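Local coordinates for coiled-coil and C2 domain-containing protein 1-like (Drosophila melanogaster, PDB 6EI6), which binds phosphatidylinositol monophosphates through its C2 domain and supports ESCRT-III activity in endosomal sorting, probably by preventing inappropriate polymerisation of Shrub, at residues V124-Y130 with S165-D170; F154-N159 with E171-V175; N55-H59 with T222-I226; Q49-C53 with L75-Q80. All blocks are in the same frame, centred on the assembly; numbering follows the deposited sequence.

Contact 1. Residues V124-Y130 with S165-D170; sequences VVRGISY and SSPDYD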
# COMPACT_ATOMS: atom_id res chain seq x y z
N VAL A 124 13.99 -4.37 -1.42
CA VAL A 124 14.86 -3.21 -1.28
C VAL A 124 15.38 -2.89 -2.68
O VAL A 124 16.13 -3.66 -3.26
CB VAL A 124 16.01 -3.47 -0.29
CG1 VAL A 124 16.77 -2.19 0.02
CG2 VAL A 124 15.48 -4.06 1.01
N VAL A 125 14.95 -1.75 -3.22
CA VAL A 125 15.12 -1.48 -4.64
C VAL A 125 16.37 -0.66 -4.93
O VAL A 125 17.08 -0.92 -5.90
CB VAL A 125 13.86 -0.79 -5.21
CG1 VAL A 125 14.03 -0.52 -6.68
CG2 VAL A 125 12.63 -1.65 -4.97
N ARG A 126 16.63 0.40 -4.17
CA ARG A 126 17.78 1.24 -4.50
C ARG A 126 17.85 2.37 -3.49
O ARG A 126 16.85 2.75 -2.88
CB ARG A 126 17.72 1.82 -5.93
CG ARG A 126 16.56 2.77 -6.20
CD ARG A 126 16.52 3.31 -7.65
NE ARG A 126 15.88 4.63 -7.67
CZ ARG A 126 15.45 5.25 -8.77
NH1 ARG A 126 15.57 4.69 -9.97
NH2 ARG A 126 14.89 6.46 -8.67
N GLY A 127 19.07 2.88 -3.32
CA GLY A 127 19.29 4.13 -2.63
C GLY A 127 19.53 5.22 -3.67
O GLY A 127 19.93 4.96 -4.80
N ILE A 128 19.23 6.45 -3.27
CA ILE A 128 19.23 7.58 -4.18
C ILE A 128 20.00 8.69 -3.47
O ILE A 128 19.46 9.35 -2.58
CB ILE A 128 17.82 8.06 -4.55
CG1 ILE A 128 16.91 6.87 -4.89
CG2 ILE A 128 17.89 9.06 -5.69
CD1 ILE A 128 15.62 7.29 -5.58
N SER A 129 21.27 8.87 -3.85
CA SER A 129 22.05 10.04 -3.46
C SER A 129 22.09 10.24 -1.95
O SER A 129 21.67 11.27 -1.42
CB SER A 129 21.53 11.27 -4.19
OG SER A 129 21.30 10.95 -5.55
N TYR A 130 22.58 9.22 -1.25
CA TYR A 130 22.87 9.34 0.17
C TYR A 130 23.74 10.56 0.43
O TYR A 130 24.62 10.90 -0.36
CB TYR A 130 23.59 8.09 0.69
CG TYR A 130 22.82 6.78 0.59
CD1 TYR A 130 21.43 6.74 0.56
CD2 TYR A 130 23.51 5.56 0.54
CE1 TYR A 130 20.74 5.51 0.47
CE2 TYR A 130 22.83 4.34 0.45
CZ TYR A 130 21.45 4.32 0.41
OH TYR A 130 20.81 3.10 0.32
N SER A 165 27.02 6.35 -4.20
CA SER A 165 26.06 7.07 -3.36
C SER A 165 24.61 6.72 -3.69
O SER A 165 23.71 7.06 -2.91
CB SER A 165 26.27 8.58 -3.54
OG SER A 165 25.51 9.36 -2.64
N SER A 166 24.36 6.08 -4.82
CA SER A 166 23.01 5.73 -5.28
C SER A 166 22.99 4.24 -5.60
O SER A 166 22.92 3.83 -6.76
CB SER A 166 22.60 6.56 -6.49
OG SER A 166 22.41 7.93 -6.14
N PRO A 167 23.08 3.39 -4.57
CA PRO A 167 23.15 1.94 -4.78
C PRO A 167 21.90 1.39 -5.46
O PRO A 167 20.79 1.88 -5.27
CB PRO A 167 23.27 1.38 -3.36
CG PRO A 167 22.82 2.45 -2.46
CD PRO A 167 23.17 3.74 -3.14
N ASP A 168 22.10 0.29 -6.18
CA ASP A 168 21.02 -0.45 -6.81
C ASP A 168 21.00 -1.86 -6.24
O ASP A 168 21.31 -2.82 -6.96
CB ASP A 168 21.17 -0.45 -8.35
CG ASP A 168 20.56 0.78 -9.00
OD1 ASP A 168 21.22 1.41 -9.87
OD2 ASP A 168 19.40 1.13 -8.68
N TYR A 169 20.65 -2.00 -4.96
CA TYR A 169 20.20 -3.30 -4.44
C TYR A 169 18.98 -3.77 -5.20
O TYR A 169 18.13 -2.98 -5.60
CB TYR A 169 19.83 -3.21 -2.96
CG TYR A 169 20.58 -2.21 -2.11
CD1 TYR A 169 21.78 -2.55 -1.47
CD2 TYR A 169 20.09 -0.92 -1.90
CE1 TYR A 169 22.46 -1.64 -0.67
CE2 TYR A 169 20.77 -0.01 -1.12
CZ TYR A 169 21.95 -0.37 -0.50
OH TYR A 169 22.61 0.55 0.28
N ASP A 170 18.83 -5.07 -5.39
CA ASP A 170 17.60 -5.54 -6.02
C ASP A 170 17.26 -6.87 -5.41
O ASP A 170 17.17 -7.89 -6.08
CB ASP A 170 17.73 -5.65 -7.53
CG ASP A 170 17.60 -4.31 -8.22
OD1 ASP A 170 16.63 -3.58 -7.92
OD2 ASP A 170 18.48 -3.97 -9.04
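Ser166 OG accepts two hydrogen bonds from one residue, Ser129. The backbone Ser129 N gives the short one, 2.7 Å to Ser166 OG, with an angle of 142° at the hydrogen. The other comes from Ser129 OG and is longer, 3.3 Å to Ser166 OG. The Ser166 hydroxyl lies beside its own backbone N (chi1 -69°), and this turns it to the end of strand 119-128. Two backbone bonds flank this grip: Tyr130 N to Ser165 O at 2.9 Å, and Gly127 N to Pro167 O at 2.8 Å. They tie the strand to the loop that enters strand 171-176, its neighbour in one sheet of the C2 beta-sandwich. On the other side of strand 119-128, a classic beta bulge sets Val125 and Arg126 opposite the single residue Glu244 of strand 241-249. Arg126 NE forms its salt bridge with Glu244, while Arg126 CB lies 3.3 Å from Asp168 OD2. Inside the domain, Tyr130 and Tyr169 arrive from opposite directions. Their hydroxyls share a hydrogen bond, Tyr130 OH to Tyr169 OH at 3.1 Å, each lying in the plane of the other ring. Pro167 touches both rings: its CG approaches Tyr130 CE2 obliquely at 3.5 Å, and its CB sits over one face of Tyr169. Ser165 O lies over a face of Tyr130. Val124 CG1 packs obliquely on Tyr169 CD2 at 4.0 Å.

Contact 2. Residues F154-N159 with E171-V175; sequences FKTKTN and ERFKV. With SO4 (sulfate ion), chain D.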
# COMPACT_ATOMS: atom_id res chain seq x y z
N PHE A 154 12.02 -11.60 12.82
CA PHE A 154 12.53 -11.48 11.45
C PHE A 154 13.42 -10.29 11.15
O PHE A 154 12.95 -9.16 10.99
CB PHE A 154 11.40 -11.45 10.42
CG PHE A 154 11.91 -11.53 9.00
CD1 PHE A 154 12.66 -12.63 8.59
CD2 PHE A 154 11.71 -10.50 8.10
CE1 PHE A 154 13.16 -12.71 7.30
CE2 PHE A 154 12.21 -10.59 6.81
CZ PHE A 154 12.92 -11.70 6.41
N LYS A 155 14.72 -10.55 10.99
CA LYS A 155 15.69 -9.53 10.61
C LYS A 155 16.58 -10.12 9.54
O LYS A 155 16.93 -11.30 9.61
CB LYS A 155 16.55 -9.06 11.81
CG LYS A 155 15.79 -8.80 13.13
CD LYS A 155 16.33 -7.56 13.85
CE LYS A 155 15.99 -7.57 15.35
NZ LYS A 155 17.06 -7.00 16.25
N THR A 156 16.94 -9.32 8.55
CA THR A 156 17.84 -9.76 7.50
C THR A 156 18.52 -8.53 6.92
O THR A 156 18.33 -7.42 7.42
CB THR A 156 17.09 -10.56 6.42
OG1 THR A 156 17.94 -10.72 5.28
CG2 THR A 156 15.83 -9.85 5.98
N LYS A 157 19.32 -8.72 5.87
CA LYS A 157 20.06 -7.60 5.30
C LYS A 157 20.42 -7.88 3.84
O LYS A 157 20.55 -9.03 3.43
CB LYS A 157 21.34 -7.29 6.09
CG LYS A 157 22.51 -8.24 5.83
CD LYS A 157 23.81 -7.69 6.40
CE LYS A 157 25.01 -8.57 6.07
NZ LYS A 157 25.31 -9.51 7.19
N THR A 158 20.58 -6.80 3.08
CA THR A 158 21.00 -6.90 1.69
C THR A 158 22.50 -7.15 1.62
O THR A 158 23.24 -7.03 2.61
CB THR A 158 20.66 -5.63 0.91
OG1 THR A 158 21.71 -4.67 1.05
CG2 THR A 158 19.34 -5.03 1.40
N ASN A 159 22.96 -7.49 0.41
CA ASN A 159 24.39 -7.60 0.16
C ASN A 159 25.04 -6.24 0.38
O ASN A 159 24.38 -5.28 0.78
CB ASN A 159 24.66 -8.08 -1.28
CG ASN A 159 24.45 -9.57 -1.46
OD1 ASN A 159 24.23 -10.32 -0.49
ND2 ASN A 159 24.50 -10.01 -2.71
N GLU A 171 17.05 -6.84 -4.10
CA GLU A 171 16.91 -8.06 -3.33
C GLU A 171 15.53 -8.14 -2.73
O GLU A 171 15.02 -7.15 -2.19
CB GLU A 171 17.97 -8.15 -2.22
CG GLU A 171 19.26 -8.78 -2.69
CD GLU A 171 20.38 -8.59 -1.69
OE1 GLU A 171 20.38 -9.31 -0.66
OE2 GLU A 171 21.24 -7.70 -1.93
N ARG A 172 14.95 -9.34 -2.81
CA ARG A 172 13.62 -9.65 -2.32
C ARG A 172 13.74 -10.60 -1.14
O ARG A 172 14.52 -11.55 -1.18
CB ARG A 172 12.78 -10.29 -3.43
CG ARG A 172 13.06 -9.77 -4.83
CD ARG A 172 12.01 -10.24 -5.85
NE ARG A 172 11.84 -9.26 -6.94
CZ ARG A 172 10.70 -8.62 -7.26
NH1 ARG A 172 9.56 -8.87 -6.60
NH2 ARG A 172 10.69 -7.74 -8.26
N PHE A 173 12.95 -10.37 -0.10
CA PHE A 173 12.91 -11.25 1.05
C PHE A 173 11.46 -11.60 1.32
O PHE A 173 10.59 -10.73 1.25
CB PHE A 173 13.54 -10.60 2.31
CG PHE A 173 14.87 -9.90 2.05
CD1 PHE A 173 14.92 -8.65 1.45
CD2 PHE A 173 16.06 -10.50 2.42
CE1 PHE A 173 16.13 -8.02 1.20
CE2 PHE A 173 17.27 -9.86 2.18
CZ PHE A 173 17.30 -8.63 1.57
N LYS A 174 11.18 -12.87 1.58
CA LYS A 174 9.82 -13.33 1.85
C LYS A 174 9.70 -13.78 3.29
O LYS A 174 10.64 -14.36 3.85
CB LYS A 174 9.43 -14.47 0.91
CG LYS A 174 9.24 -14.06 -0.57
CD LYS A 174 8.68 -15.24 -1.39
CE LYS A 174 8.99 -15.11 -2.87
NZ LYS A 174 8.34 -16.20 -3.68
N VAL A 175 8.57 -13.52 3.91
CA VAL A 175 8.34 -13.98 5.27
C VAL A 175 6.92 -14.55 5.35
O VAL A 175 6.07 -14.29 4.49
CB VAL A 175 8.56 -12.85 6.31
CG1 VAL A 175 7.36 -11.93 6.39
CG2 VAL A 175 8.88 -13.43 7.66
S SO4 D . 25.02 -9.95 11.38
O1 SO4 D . 24.76 -9.52 10.00
O2 SO4 D . 23.76 -10.36 12.02
O3 SO4 D . 25.97 -11.07 11.38
O4 SO4 D . 25.60 -8.83 12.13
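Phe154, Thr156 and Thr158 meet Val175, Phe173 and Glu171 at an edge of the C2 beta-sandwich, where the outermost strands 155-157 and 171-176 belong to different sheets. The segment axes are 9.2 Å apart and nearly antiparallel, so side chains bridge the gap. The polar link is nearly straight: Asn159 N donates to Glu171 OE2 at 2.9 Å, with 168° at the hydrogen. It uses the syn lone pair of the carboxylate oxygen. With a leucine in place of Glu171, Asn159 N would probably be left without this acceptor, and the two segments would lose this direct polar tie. The apolar contacts lie further along. Val175 CG2 sits over one face of the Phe154 ring, 4.0 Å from its centroid, a CH-pi contact. Phe154 CG stands opposite the backbone N (chi1 -171°), which carries the ring across to strand 171-176. Its rim atom CZ is 4.3 Å from Phe173 CB. Two oxygens also touch the Phe173 ring: Thr156 OG1 comes obliquely, 3.3 Å from Phe173 CE2, while Lys157 O lies at the ring edge. Lys157 itself points away from the gap, and its NZ binds O1 of a sulfate, probably from the crystallisation liquor, at 2.9 Å.

Contact 3. Residues N55-H59 with T222-I226; sequences NTRDH and TKCEI. With SO4 (sulfate ion), chain E.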
# COMPACT_ATOMS: atom_id res chain seq x y z
N ASN A 55 -7.69 2.13 -6.87
CA ASN A 55 -6.69 1.19 -6.37
C ASN A 55 -6.42 0.08 -7.37
O ASN A 55 -5.26 -0.20 -7.71
CB ASN A 55 -7.14 0.58 -5.03
CG ASN A 55 -7.12 1.57 -3.86
OD1 ASN A 55 -6.71 2.71 -4.00
ND2 ASN A 55 -7.60 1.13 -2.70
N THR A 56 -7.48 -0.61 -7.82
CA THR A 56 -7.30 -1.71 -8.76
C THR A 56 -6.70 -1.21 -10.07
O THR A 56 -5.78 -1.83 -10.62
CB THR A 56 -8.64 -2.42 -9.00
OG1 THR A 56 -9.04 -3.09 -7.80
CG2 THR A 56 -8.53 -3.47 -10.11
N ARG A 57 -7.20 -0.08 -10.58
CA ARG A 57 -6.58 0.55 -11.75
C ARG A 57 -5.09 0.72 -11.53
O ARG A 57 -4.28 0.41 -12.42
CB ARG A 57 -7.23 1.90 -12.03
CG ARG A 57 -6.57 2.70 -13.11
CD ARG A 57 -7.02 4.14 -13.05
NE ARG A 57 -6.47 4.79 -11.86
CZ ARG A 57 -6.91 5.94 -11.34
NH1 ARG A 57 -7.94 6.58 -11.89
NH2 ARG A 57 -6.34 6.42 -10.25
N ASP A 58 -4.70 1.19 -10.35
CA ASP A 58 -3.30 1.49 -10.08
C ASP A 58 -2.49 0.21 -9.98
O ASP A 58 -1.35 0.15 -10.45
CB ASP A 58 -3.18 2.32 -8.81
CG ASP A 58 -3.61 3.75 -9.03
OD1 ASP A 58 -3.77 4.14 -10.22
OD2 ASP A 58 -3.79 4.49 -8.03
N HIS A 59 -3.07 -0.85 -9.41
CA HIS A 59 -2.38 -2.13 -9.43
C HIS A 59 -2.12 -2.60 -10.85
O HIS A 59 -1.02 -3.07 -11.16
CB HIS A 59 -3.18 -3.18 -8.67
CG HIS A 59 -2.62 -4.55 -8.81
ND1 HIS A 59 -1.58 -5.01 -8.03
CD2 HIS A 59 -2.91 -5.56 -9.67
CE1 HIS A 59 -1.28 -6.25 -8.38
NE2 HIS A 59 -2.07 -6.60 -9.38
N THR A 222 -6.04 -2.76 2.36
CA THR A 222 -6.91 -2.64 1.20
C THR A 222 -6.17 -2.63 -0.12
O THR A 222 -6.82 -2.69 -1.16
CB THR A 222 -7.78 -1.38 1.28
OG1 THR A 222 -6.94 -0.22 1.20
CG2 THR A 222 -8.56 -1.36 2.57
N LYS A 223 -4.83 -2.54 -0.12
CA LYS A 223 -4.03 -2.62 -1.33
C LYS A 223 -3.10 -3.82 -1.25
O LYS A 223 -2.87 -4.41 -0.19
CB LYS A 223 -3.22 -1.35 -1.57
CG LYS A 223 -4.06 -0.22 -2.09
CD LYS A 223 -3.19 0.92 -2.57
CE LYS A 223 -3.51 2.17 -1.82
NZ LYS A 223 -3.49 1.84 -0.38
N CYS A 224 -2.57 -4.19 -2.40
CA CYS A 224 -1.79 -5.42 -2.42
C CYS A 224 -0.31 -5.15 -2.62
O CYS A 224 0.48 -6.12 -2.65
CB CYS A 224 -2.34 -6.36 -3.50
SG CYS A 224 -2.52 -5.50 -5.01
N GLU A 225 0.10 -3.89 -2.75
CA GLU A 225 1.50 -3.56 -2.65
C GLU A 225 1.68 -2.11 -2.24
O GLU A 225 0.84 -1.25 -2.52
CB GLU A 225 2.25 -3.84 -3.96
CG GLU A 225 1.89 -2.99 -5.13
CD GLU A 225 0.79 -3.60 -5.99
OE1 GLU A 225 0.81 -4.84 -6.23
OE2 GLU A 225 -0.12 -2.85 -6.40
N ILE A 226 2.79 -1.86 -1.54
CA ILE A 226 3.32 -0.52 -1.28
C ILE A 226 4.57 -0.36 -2.14
O ILE A 226 5.40 -1.28 -2.21
CB ILE A 226 3.63 -0.32 0.20
CG1 ILE A 226 2.35 -0.45 1.03
CG2 ILE A 226 4.33 1.02 0.43
CD1 ILE A 226 2.59 -0.65 2.52
S SO4 E . -7.47 10.19 -10.15
O1 SO4 E . -8.44 9.62 -11.09
O2 SO4 E . -8.19 11.02 -9.17
O3 SO4 E . -6.73 9.12 -9.45
O4 SO4 E . -6.54 11.03 -10.89
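A histidine-carboxylate hydrogen bond, His59 to Glu225, joins helix 34-62 to the start of strand 225-233. His59 ND1 gives its hydrogen to both carboxylate oxygens. It is 3.0 Å from Glu225 OE1 and 3.1 Å from Glu225 OE2, the latter bond being the straighter at 157°. Both oxygens use their syn lone pairs. Ring and carboxylate planes are only 16° apart, so the two flat groups meet edge on. The imidazole lies anti to the His59 backbone N (chi1 172°), which swings it off the helix toward the strand. Asn112 also donates to Glu225 OE1. The nearby carboxylate would be expected to favour a positively charged imidazole. Cys224 SG approaches the same ring obliquely, 3.9 Å from its centroid. This is where helix 34-62, near the start of this fragment, docks on the C2 beta-sandwich, at an outermost strand of one sheet. Were His59 a leucine, the Glu225 carboxylate would probably lose its mate on the helix. One helical turn earlier, Asn55 crosses Lys223 at about a right angle, with ND2 3.8 Å from CG of the lysine. On the helix itself, Arg57 NE makes a salt bridge with Asp58 OD1 at 3.2 Å, in the guanidinium plane. Arg57 NH2 binds sulfate O3 at 2.8 Å and Arg57 NH1 binds sulfate O1 at 3.2 Å; Glu73 also pairs with Arg57.

Contact 4. Residues Q49-C53 with L75-Q80; sequences QLMMC and LALTVQ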
# COMPACT_ATOMS: atom_id res chain seq x y z
N GLN A 49 -16.61 2.66 -3.49
CA GLN A 49 -16.50 1.98 -4.77
C GLN A 49 -15.49 2.68 -5.67
O GLN A 49 -14.67 2.04 -6.34
CB GLN A 49 -17.88 1.91 -5.45
CG GLN A 49 -18.80 0.84 -4.87
CD GLN A 49 -20.26 0.90 -5.38
OE1 GLN A 49 -21.16 0.39 -4.71
NE2 GLN A 49 -20.50 1.53 -6.55
N LEU A 50 -15.57 4.02 -5.71
CA LEU A 50 -14.58 4.81 -6.45
C LEU A 50 -13.16 4.45 -6.02
O LEU A 50 -12.30 4.17 -6.86
CB LEU A 50 -14.85 6.29 -6.24
CG LEU A 50 -14.03 7.20 -7.12
CD1 LEU A 50 -14.30 6.85 -8.58
CD2 LEU A 50 -14.39 8.65 -6.79
N MET A 51 -12.91 4.46 -4.71
CA MET A 51 -11.59 4.10 -4.20
C MET A 51 -11.14 2.74 -4.71
O MET A 51 -9.97 2.58 -5.09
CB MET A 51 -11.58 4.09 -2.67
CG MET A 51 -10.18 3.95 -2.08
SD MET A 51 -9.16 5.43 -2.39
CE MET A 51 -10.05 6.62 -1.42
N MET A 52 -12.04 1.75 -4.72
CA MET A 52 -11.66 0.42 -5.18
C MET A 52 -11.31 0.44 -6.66
O MET A 52 -10.34 -0.21 -7.08
CB MET A 52 -12.78 -0.59 -4.91
CG MET A 52 -12.81 -1.13 -3.48
SD MET A 52 -13.99 -2.51 -3.25
CE MET A 52 -13.40 -3.66 -4.50
N CYS A 53 -12.06 1.19 -7.45
CA CYS A 53 -11.74 1.32 -8.87
C CYS A 53 -10.34 1.88 -9.08
O CYS A 53 -9.58 1.37 -9.91
CB CYS A 53 -12.77 2.22 -9.57
SG CYS A 53 -14.37 1.45 -9.61
N LEU A 75 -14.57 1.93 -15.11
CA LEU A 75 -15.45 1.67 -13.98
C LEU A 75 -15.47 2.85 -13.01
O LEU A 75 -16.54 3.32 -12.59
CB LEU A 75 -15.00 0.39 -13.30
CG LEU A 75 -15.92 -0.34 -12.32
CD1 LEU A 75 -17.30 -0.66 -12.90
CD2 LEU A 75 -15.20 -1.60 -11.85
N ALA A 76 -14.29 3.39 -12.67
CA ALA A 76 -14.21 4.61 -11.86
C ALA A 76 -15.05 5.74 -12.46
O ALA A 76 -15.78 6.42 -11.74
CB ALA A 76 -12.76 5.04 -11.72
N LEU A 77 -14.94 5.95 -13.78
CA LEU A 77 -15.72 7.00 -14.42
C LEU A 77 -17.22 6.83 -14.15
O LEU A 77 -17.90 7.80 -13.79
CB LEU A 77 -15.45 7.02 -15.93
CG LEU A 77 -14.06 7.46 -16.43
CD1 LEU A 77 -14.09 7.78 -17.95
CD2 LEU A 77 -13.44 8.64 -15.62
N THR A 78 -17.75 5.61 -14.29
CA THR A 78 -19.18 5.44 -14.07
C THR A 78 -19.56 5.63 -12.61
O THR A 78 -20.63 6.17 -12.31
CB THR A 78 -19.67 4.07 -14.58
OG1 THR A 78 -19.09 3.02 -13.79
CG2 THR A 78 -19.24 3.87 -16.00
N VAL A 79 -18.69 5.21 -11.68
CA VAL A 79 -18.96 5.46 -10.27
C VAL A 79 -18.98 6.96 -9.99
O VAL A 79 -19.85 7.47 -9.27
CB VAL A 79 -17.93 4.74 -9.38
CG1 VAL A 79 -18.17 5.06 -7.90
CG2 VAL A 79 -18.00 3.26 -9.63
N GLN A 80 -18.04 7.70 -10.59
CA GLN A 80 -17.96 9.14 -10.33
C GLN A 80 -19.20 9.87 -10.86
O GLN A 80 -19.70 10.78 -10.20
CB GLN A 80 -16.68 9.71 -10.95
CG GLN A 80 -16.52 11.22 -10.72
CD GLN A 80 -16.24 11.57 -9.27
OE1 GLN A 80 -15.26 11.11 -8.71
NE2 GLN A 80 -17.10 12.38 -8.67
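Gln49 begins the contact with its aliphatic part: its CB lies 4.0 Å from Val79 CG1. Its amide is used elsewhere, with OE1 accepting from Leu266 N and from Gln45. Leu50 comes next and touches Ala76, Val79 and Gln80. Its backbone N is 3.6 Å from Val79 CG1, and its CB touches the same methyl. The leucine side chain runs anti to the backbone N (chi1 -171°), which sends its two methyls across to helix 66-91. CD1 packs on Ala76 CB at 3.9 Å. CD2 lies 3.2 Å from Gln80 OE1, while Gln80 NE2 of the same amide donates a hydrogen bond to Asp84. One helical turn after Gln49, Cys53 faces the partner helix directly. Cys53 CB meets Ala76 CB at 3.5 Å, and the small alanine lets the backbones come close here. Cys53 SG rests against Leu75 CG at 3.6 Å and also touches Val79 CG2. The two segments belong to an antiparallel helical hairpin, with local axes 8.7 Å apart and a crossing angle of -163°. Trp265, on strand 265-268, touches Gln49, Cys53 and Val79 from outside the pair. No hydrogen bond spans the two helices at this level. Cohesion between these segments therefore rests on apolar packing of small and branched side chains, and Cys53 SG serves here as an apolar packing atom, against Leu75 and Val79.

How the contacts relate
Contacts 1 and 2 are neighbours, with centres 15 Å apart. Val124 N probably bonds to Glu171 O at 3.1 Å, and Tyr169 CD1 packs on Thr158 OG1 at 3.3 Å. Both lie within the C2 domain, the part of the protein that binds phosphoinositides. Contact 3 reaches the same sheet as both, but at strand 225-233, with its centre 24 Å from that of contact 1. It shares helix 34-62 with contact 4, 14 Å away between centres, and so links the helical hairpin to the sandwich. The centres of contacts 1 and 2 are each about 36 Å from that of contact 4, on opposite sides of the chain's centre. The sulfates at contacts 2 and 3 probably come from the crystallisation liquor.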